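Local coordinates for putative thioesterase (Syntrophus aciditrophicus SB, PDB 3HDU), which probably hydrolyses thioesters, as a hotdog-fold member of the PaaI family of the thioesterase superfamily, at the interface of chains A and B. Sequence-based numbering; all coordinates share one arbitrary frame. Chains: chain A/B, putative thioesterase.

Contact 1: the interface of chains A and B. Residues chain A 60, 63-64, 67-68, 106-108, 110; chain B 67-68, 71, 103-106.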
loop_
_atom_site.group_PDB
_atom_site.type_symbol
_atom_site.label_atom_id
_atom_site.label_comp_id
_atom_site.label_asym_id
_atom_site.label_seq_id
_atom_site.Cartn_x
_atom_site.Cartn_y
_atom_site.Cartn_z
HETATM N N MSE A 60 15.978 17.362 -5.445
HETATM C CA MSE A 60 14.761 17.539 -4.642
HETATM C C MSE A 60 13.658 18.221 -5.457
HETATM O O MSE A 60 12.543 17.694 -5.533
HETATM C CB MSE A 60 15.085 18.354 -3.381
HETATM C CG MSE A 60 14.028 18.356 -2.309
HETATM SE SE MSE A 60 14.611 19.392 -0.764
HETATM C CE MSE A 60 16.117 18.270 -0.181
ATOM N N GLY A 63 11.866 16.125 -7.944
ATOM C CA GLY A 63 10.876 15.235 -7.327
ATOM C C GLY A 63 9.473 15.814 -7.428
ATOM O O GLY A 63 8.537 15.117 -7.835
ATOM N N GLY A 64 9.349 17.100 -7.080
ATOM C CA GLY A 64 8.090 17.845 -7.176
ATOM C C GLY A 64 7.602 18.012 -8.610
ATOM O O GLY A 64 6.398 17.897 -8.870
ATOM N N SER A 67 6.316 14.569 -9.839
ATOM C CA SER A 67 5.014 14.292 -9.212
ATOM C C SER A 67 3.892 15.106 -9.870
ATOM O O SER A 67 2.797 14.577 -10.057
ATOM C CB SER A 67 5.038 14.521 -7.687
ATOM O OG SER A 67 5.267 15.879 -7.334
ATOM N N SER A 68 4.171 16.367 -10.230
ATOM C CA SER A 68 3.195 17.221 -10.942
ATOM C C SER A 68 2.893 16.699 -12.348
ATOM O O SER A 68 1.727 16.620 -12.726
ATOM C CB SER A 68 3.674 18.664 -11.041
ATOM O OG SER A 68 3.738 19.248 -9.758
ATOM N N LEU A 106 -2.264 10.033 -4.877
ATOM C CA LEU A 106 -1.097 10.110 -5.770
ATOM C C LEU A 106 0.051 9.306 -5.151
ATOM O O LEU A 106 0.587 9.696 -4.107
ATOM C CB LEU A 106 -0.662 11.566 -5.961
ATOM C CG LEU A 106 0.617 11.848 -6.763
ATOM C CD1 LEU A 106 0.506 11.310 -8.185
ATOM C CD2 LEU A 106 0.898 13.334 -6.793
ATOM N N HIS A 107 0.392 8.179 -5.776
ATOM C CA HIS A 107 1.488 7.301 -5.353
ATOM C C HIS A 107 2.521 7.321 -6.476
ATOM O O HIS A 107 2.197 6.954 -7.599
ATOM C CB HIS A 107 0.974 5.879 -5.138
ATOM C CG HIS A 107 0.153 5.700 -3.897
ATOM N ND1 HIS A 107 0.219 4.559 -3.130
ATOM C CD2 HIS A 107 -0.727 6.520 -3.272
ATOM C CE1 HIS A 107 -0.601 4.672 -2.100
ATOM N NE2 HIS A 107 -1.186 5.855 -2.161
ATOM N N VAL A 108 3.740 7.772 -6.175
ATOM C CA VAL A 108 4.836 7.857 -7.151
ATOM C C VAL A 108 6.092 7.180 -6.598
ATOM O O VAL A 108 6.530 7.531 -5.506
ATOM C CB VAL A 108 5.167 9.342 -7.506
ATOM C CG1 VAL A 108 6.347 9.435 -8.485
ATOM C CG2 VAL A 108 3.944 10.040 -8.087
ATOM N N TYR A 110 10.076 6.412 -7.526
ATOM C CA TYR A 110 11.187 6.934 -8.334
ATOM C C TYR A 110 12.335 5.926 -8.435
ATOM O O TYR A 110 12.872 5.497 -7.409
ATOM C CB TYR A 110 11.731 8.216 -7.690
ATOM C CG TYR A 110 10.735 9.356 -7.508
ATOM C CD1 TYR A 110 9.751 9.312 -6.504
ATOM C CD2 TYR A 110 10.813 10.517 -8.296
ATOM C CE1 TYR A 110 8.848 10.372 -6.318
ATOM C CE2 TYR A 110 9.926 11.584 -8.111
ATOM C CZ TYR A 110 8.942 11.504 -7.121
ATOM O OH TYR A 110 8.055 12.534 -6.922
ATOM N N SER B 67 1.400 18.171 -4.038
ATOM C CA SER B 67 2.385 17.068 -4.048
ATOM C C SER B 67 3.822 17.600 -3.969
ATOM O O SER B 67 4.650 17.024 -3.258
ATOM C CB SER B 67 2.233 16.173 -5.288
ATOM O OG SER B 67 2.676 16.824 -6.472
ATOM N N SER B 68 4.100 18.680 -4.711
ATOM C CA SER B 68 5.411 19.355 -4.694
ATOM C C SER B 68 5.703 19.975 -3.338
ATOM O O SER B 68 6.831 19.885 -2.862
ATOM C CB SER B 68 5.502 20.452 -5.758
ATOM O OG SER B 68 5.452 19.896 -7.051
ATOM N N ASP B 71 6.448 17.080 -0.965
ATOM C CA ASP B 71 7.783 16.563 -1.314
ATOM C C ASP B 71 8.912 17.484 -0.829
ATOM O O ASP B 71 9.933 16.998 -0.347
ATOM C CB ASP B 71 7.907 16.345 -2.829
ATOM C CG ASP B 71 9.202 15.648 -3.227
ATOM O OD1 ASP B 71 9.592 14.658 -2.574
ATOM O OD2 ASP B 71 9.831 16.083 -4.208
ATOM N N THR B 103 14.072 11.887 -3.762
ATOM C CA THR B 103 12.827 11.232 -3.365
ATOM C C THR B 103 12.789 9.833 -3.953
ATOM O O THR B 103 13.031 9.671 -5.142
ATOM C CB THR B 103 11.582 11.995 -3.882
ATOM O OG1 THR B 103 11.672 13.369 -3.503
ATOM C CG2 THR B 103 10.290 11.401 -3.320
HETATM N N MSE B 104 12.495 8.841 -3.115
HETATM C CA MSE B 104 12.355 7.443 -3.547
HETATM C C MSE B 104 10.891 7.071 -3.752
HETATM O O MSE B 104 10.562 6.391 -4.722
HETATM C CB MSE B 104 12.966 6.491 -2.524
HETATM C CG MSE B 104 12.908 5.041 -2.961
HETATM SE SE MSE B 104 13.814 3.869 -1.791
HETATM C CE MSE B 104 13.335 2.195 -2.745
ATOM N N SER B 105 10.045 7.467 -2.801
ATOM C CA SER B 105 8.615 7.172 -2.819
ATOM C C SER B 105 7.823 8.369 -2.289
ATOM O O SER B 105 8.213 8.955 -1.275
ATOM C CB SER B 105 8.351 5.953 -1.936
ATOM O OG SER B 105 7.023 5.482 -2.089
ATOM N N LEU B 106 6.741 8.731 -2.980
ATOM C CA LEU B 106 5.857 9.839 -2.583
ATOM C C LEU B 106 4.410 9.348 -2.659
ATOM O O LEU B 106 3.924 9.039 -3.755
ATOM C CB LEU B 106 6.059 11.051 -3.503
ATOM C CG LEU B 106 5.213 12.314 -3.270
ATOM C CD1 LEU B 106 5.489 12.920 -1.922
ATOM C CD2 LEU B 106 5.500 13.336 -4.337
#

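Contact 2: the interface of chains A and B. Residues chain A 19, 98-101; chain B 56-57, 59.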
loop_
_atom_site.group_PDB
_atom_site.type_symbol
_atom_site.label_atom_id
_atom_site.label_comp_id
_atom_site.label_asym_id
_atom_site.label_seq_id
_atom_site.Cartn_x
_atom_site.Cartn_y
_atom_site.Cartn_z
ATOM N N ILE A 19 -6.434 23.885 -23.290
ATOM C CA ILE A 19 -6.416 23.836 -21.818
ATOM C C ILE A 19 -5.042 23.467 -21.241
ATOM O O ILE A 19 -4.569 24.135 -20.320
ATOM C CB ILE A 19 -7.518 22.865 -21.265
ATOM C CG1 ILE A 19 -8.923 23.401 -21.589
ATOM C CG2 ILE A 19 -7.402 22.681 -19.743
ATOM C CD1 ILE A 19 -10.036 22.425 -21.281
ATOM N N ILE A 98 -14.369 18.519 -16.951
ATOM C CA ILE A 98 -12.920 18.527 -16.633
ATOM C C ILE A 98 -12.545 19.388 -15.406
ATOM O O ILE A 98 -11.559 19.094 -14.731
ATOM C CB ILE A 98 -12.038 18.907 -17.870
ATOM C CG1 ILE A 98 -10.618 18.334 -17.729
ATOM C CG2 ILE A 98 -12.028 20.420 -18.109
ATOM C CD1 ILE A 98 -9.753 18.518 -18.967
ATOM N N GLY A 99 -13.332 20.427 -15.133
ATOM C CA GLY A 99 -13.156 21.272 -13.950
ATOM C C GLY A 99 -13.527 20.626 -12.624
ATOM O O GLY A 99 -13.144 21.145 -11.576
ATOM N N ARG A 100 -14.287 19.527 -12.662
ATOM C CA ARG A 100 -14.664 18.772 -11.458
ATOM C C ARG A 100 -13.671 17.646 -11.103
ATOM O O ARG A 100 -13.769 17.077 -10.009
ATOM C CB ARG A 100 -16.099 18.236 -11.582
ATOM C CG ARG A 100 -17.132 19.359 -11.710
ATOM C CD ARG A 100 -18.572 18.876 -11.544
ATOM N NE ARG A 100 -18.973 17.910 -12.567
ATOM N N LEU A 101 -12.725 17.333 -12.001
ATOM C CA LEU A 101 -11.698 16.304 -11.739
ATOM C C LEU A 101 -10.725 16.769 -10.648
ATOM O O LEU A 101 -10.145 17.854 -10.751
ATOM C CB LEU A 101 -10.917 15.928 -13.013
ATOM C CG LEU A 101 -11.662 15.087 -14.055
ATOM C CD1 LEU A 101 -10.879 15.000 -15.351
ATOM C CD2 LEU A 101 -11.952 13.689 -13.518
ATOM N N ALA B 56 -9.752 26.159 -16.407
ATOM C CA ALA B 56 -10.568 24.952 -16.628
ATOM C C ALA B 56 -10.137 23.709 -15.848
ATOM O O ALA B 56 -10.961 22.829 -15.634
ATOM C CB ALA B 56 -10.637 24.620 -18.116
ATOM N N ILE B 57 -8.859 23.625 -15.462
ATOM C CA ILE B 57 -8.314 22.495 -14.681
ATOM C C ILE B 57 -7.630 23.012 -13.404
ATOM O O ILE B 57 -6.550 22.558 -13.027
ATOM C CB ILE B 57 -7.384 21.577 -15.548
ATOM C CG1 ILE B 57 -6.237 22.371 -16.203
ATOM C CG2 ILE B 57 -8.207 20.860 -16.607
ATOM C CD1 ILE B 57 -5.229 21.512 -16.937
ATOM N N ARG B 59 -8.583 22.698 -10.124
ATOM C CA ARG B 59 -8.493 21.619 -9.107
ATOM C C ARG B 59 -7.339 20.659 -9.384
ATOM O O ARG B 59 -6.632 20.247 -8.464
ATOM C CB ARG B 59 -9.788 20.796 -9.025
ATOM C CG ARG B 59 -11.014 21.559 -8.587
ATOM C CD ARG B 59 -12.212 20.637 -8.476
ATOM N NE ARG B 59 -13.449 21.408 -8.332
ATOM C CZ ARG B 59 -13.882 21.990 -7.208
ATOM N NH1 ARG B 59 -13.191 21.919 -6.061
ATOM N NH2 ARG B 59 -15.032 22.673 -7.233
#

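Contact 1: the interface of chains A and B
Strand 105-110 of each subunit meets its twin antiparallel across the two-fold axis, so that the sheets of two hotdog folds run on into each other, and the long helices 58-85 touch beside the seam. A:Tyr110 and B:Leu106 bury most surface, followed by B:Thr103. The strands are stitched at a bridge between A:Val108 and B:Leu106: A:Val108 N gives to B:Leu106 O at 2.7 Å, in the carbonyl plane, and B:Leu106 N returns a bond to A:Val108 O at 2.8 Å, nearly along the C=O axis. Further along, A:Tyr110 N reaches B:Met104 O at 2.8 Å, almost straight at the hydrogen (174°) but from above the carbonyl plane. The A:Tyr110 ring leaves the strand with CG beside its own N (chi1 -58°) and is sandwiched off-centre, A:Val108 CG1 over the rim of one face and B:Thr103 over the other, where methyl CG2 lies 3.5 Å from CE1. The tyrosine hydroxyl OH donates to A:Gly63 O in helix 58-85 of the same chain at 2.8 Å, pinning the far end of the ring. A phenylalanine here would probably loosen this strand-to-helix tie, because the hydroxyl bonded to A:Gly63 would be gone. B:Leu106 runs alongside the ring in the same direction, CG anti to its backbone N (chi1 179°), and its CD2 tip packs 3.6 Å from A:Ser67 CB. B:Thr103 is itself held by B:Asp71, whose carboxylate OD1 accepts a hydrogen bond from B:Thr103 OG1 on its syn lone pair. Between the helices the two Ser67 hydroxyls meet tip to tip, A:Ser67 OG 2.9 Å from B:Ser67 OG, both in the crowded position between backbone N and carbonyl carbon; A:Ser67 OG also donates to A:Gly64 O, which takes a second bond from A:Ser68 OG.

Contact 2: the interface of chains A and B
In this outer patch of the A-B pair, probably a dimer as is usual for PaaI-like hotdog thioesterases, the loop just ahead of the long helix 58-85 of chain B, together with that helix's first turn, lies against helix 7-22 and the 3-10 turn 98-100 of chain A. B:Ala56 buries the most surface here, followed by A:Ile19 and A:Gly99. A:Ile19 uses two branches: its CD1 tip lies 3.9 Å from the methyl CB of B:Ala56, while its CG2 branch touches the CG2 and CD1 methyls of B:Ile57, the two isoleucines crossing obliquely. At A:Gly99 the loop backbone comes right up to the turn, B:Ala56 O sitting 3.2 Å from CA of this residue with no side chain. B:Ile57 rests against both A:Ile19 and A:Ile98. Its CG1 takes the crowded position between backbone N and carbonyl carbon (chi1 56°), which sets CG2 beside the N. This CG2 branch lies 3.7 Å from A:Ile98 CD1, the two side chains running alongside each other in the same direction. A:Ile98 has CG1 anti to its backbone N (chi1 -155°), and its other branch, CG2, approaches B:Ala56 O. Beyond the aliphatic cluster, B:Arg59 stretches out from CG to NE along the backbone of the turn. Its CB is 3.4 Å from A:Leu101 O, and NE makes a weak, strongly bent hydrogen bond (123° at the hydrogen) with A:Gly99 O at 3.3 Å.

Contact 1 and contact 2 lie about 22 Å apart, between their C-alpha centres, within the same two-fold interface, so each has a twin with the chains exchanged. Helix 58-85 serves both: B:Arg59 in its first turn belongs to contact 2, whereas B:Ser67, B:Ser68 and B:Asp71, two to three turns on, belong to contact 1. Strand 101-103 also takes part in both, from chain A (A:Leu101) in contact 2 and from chain B (B:Thr103) in contact 1. The two contacts thus engage the N-terminal half of helix 58-85. Such pairing is typical of hotdog dimers; the deposited six-chain assembly may not be the biological one.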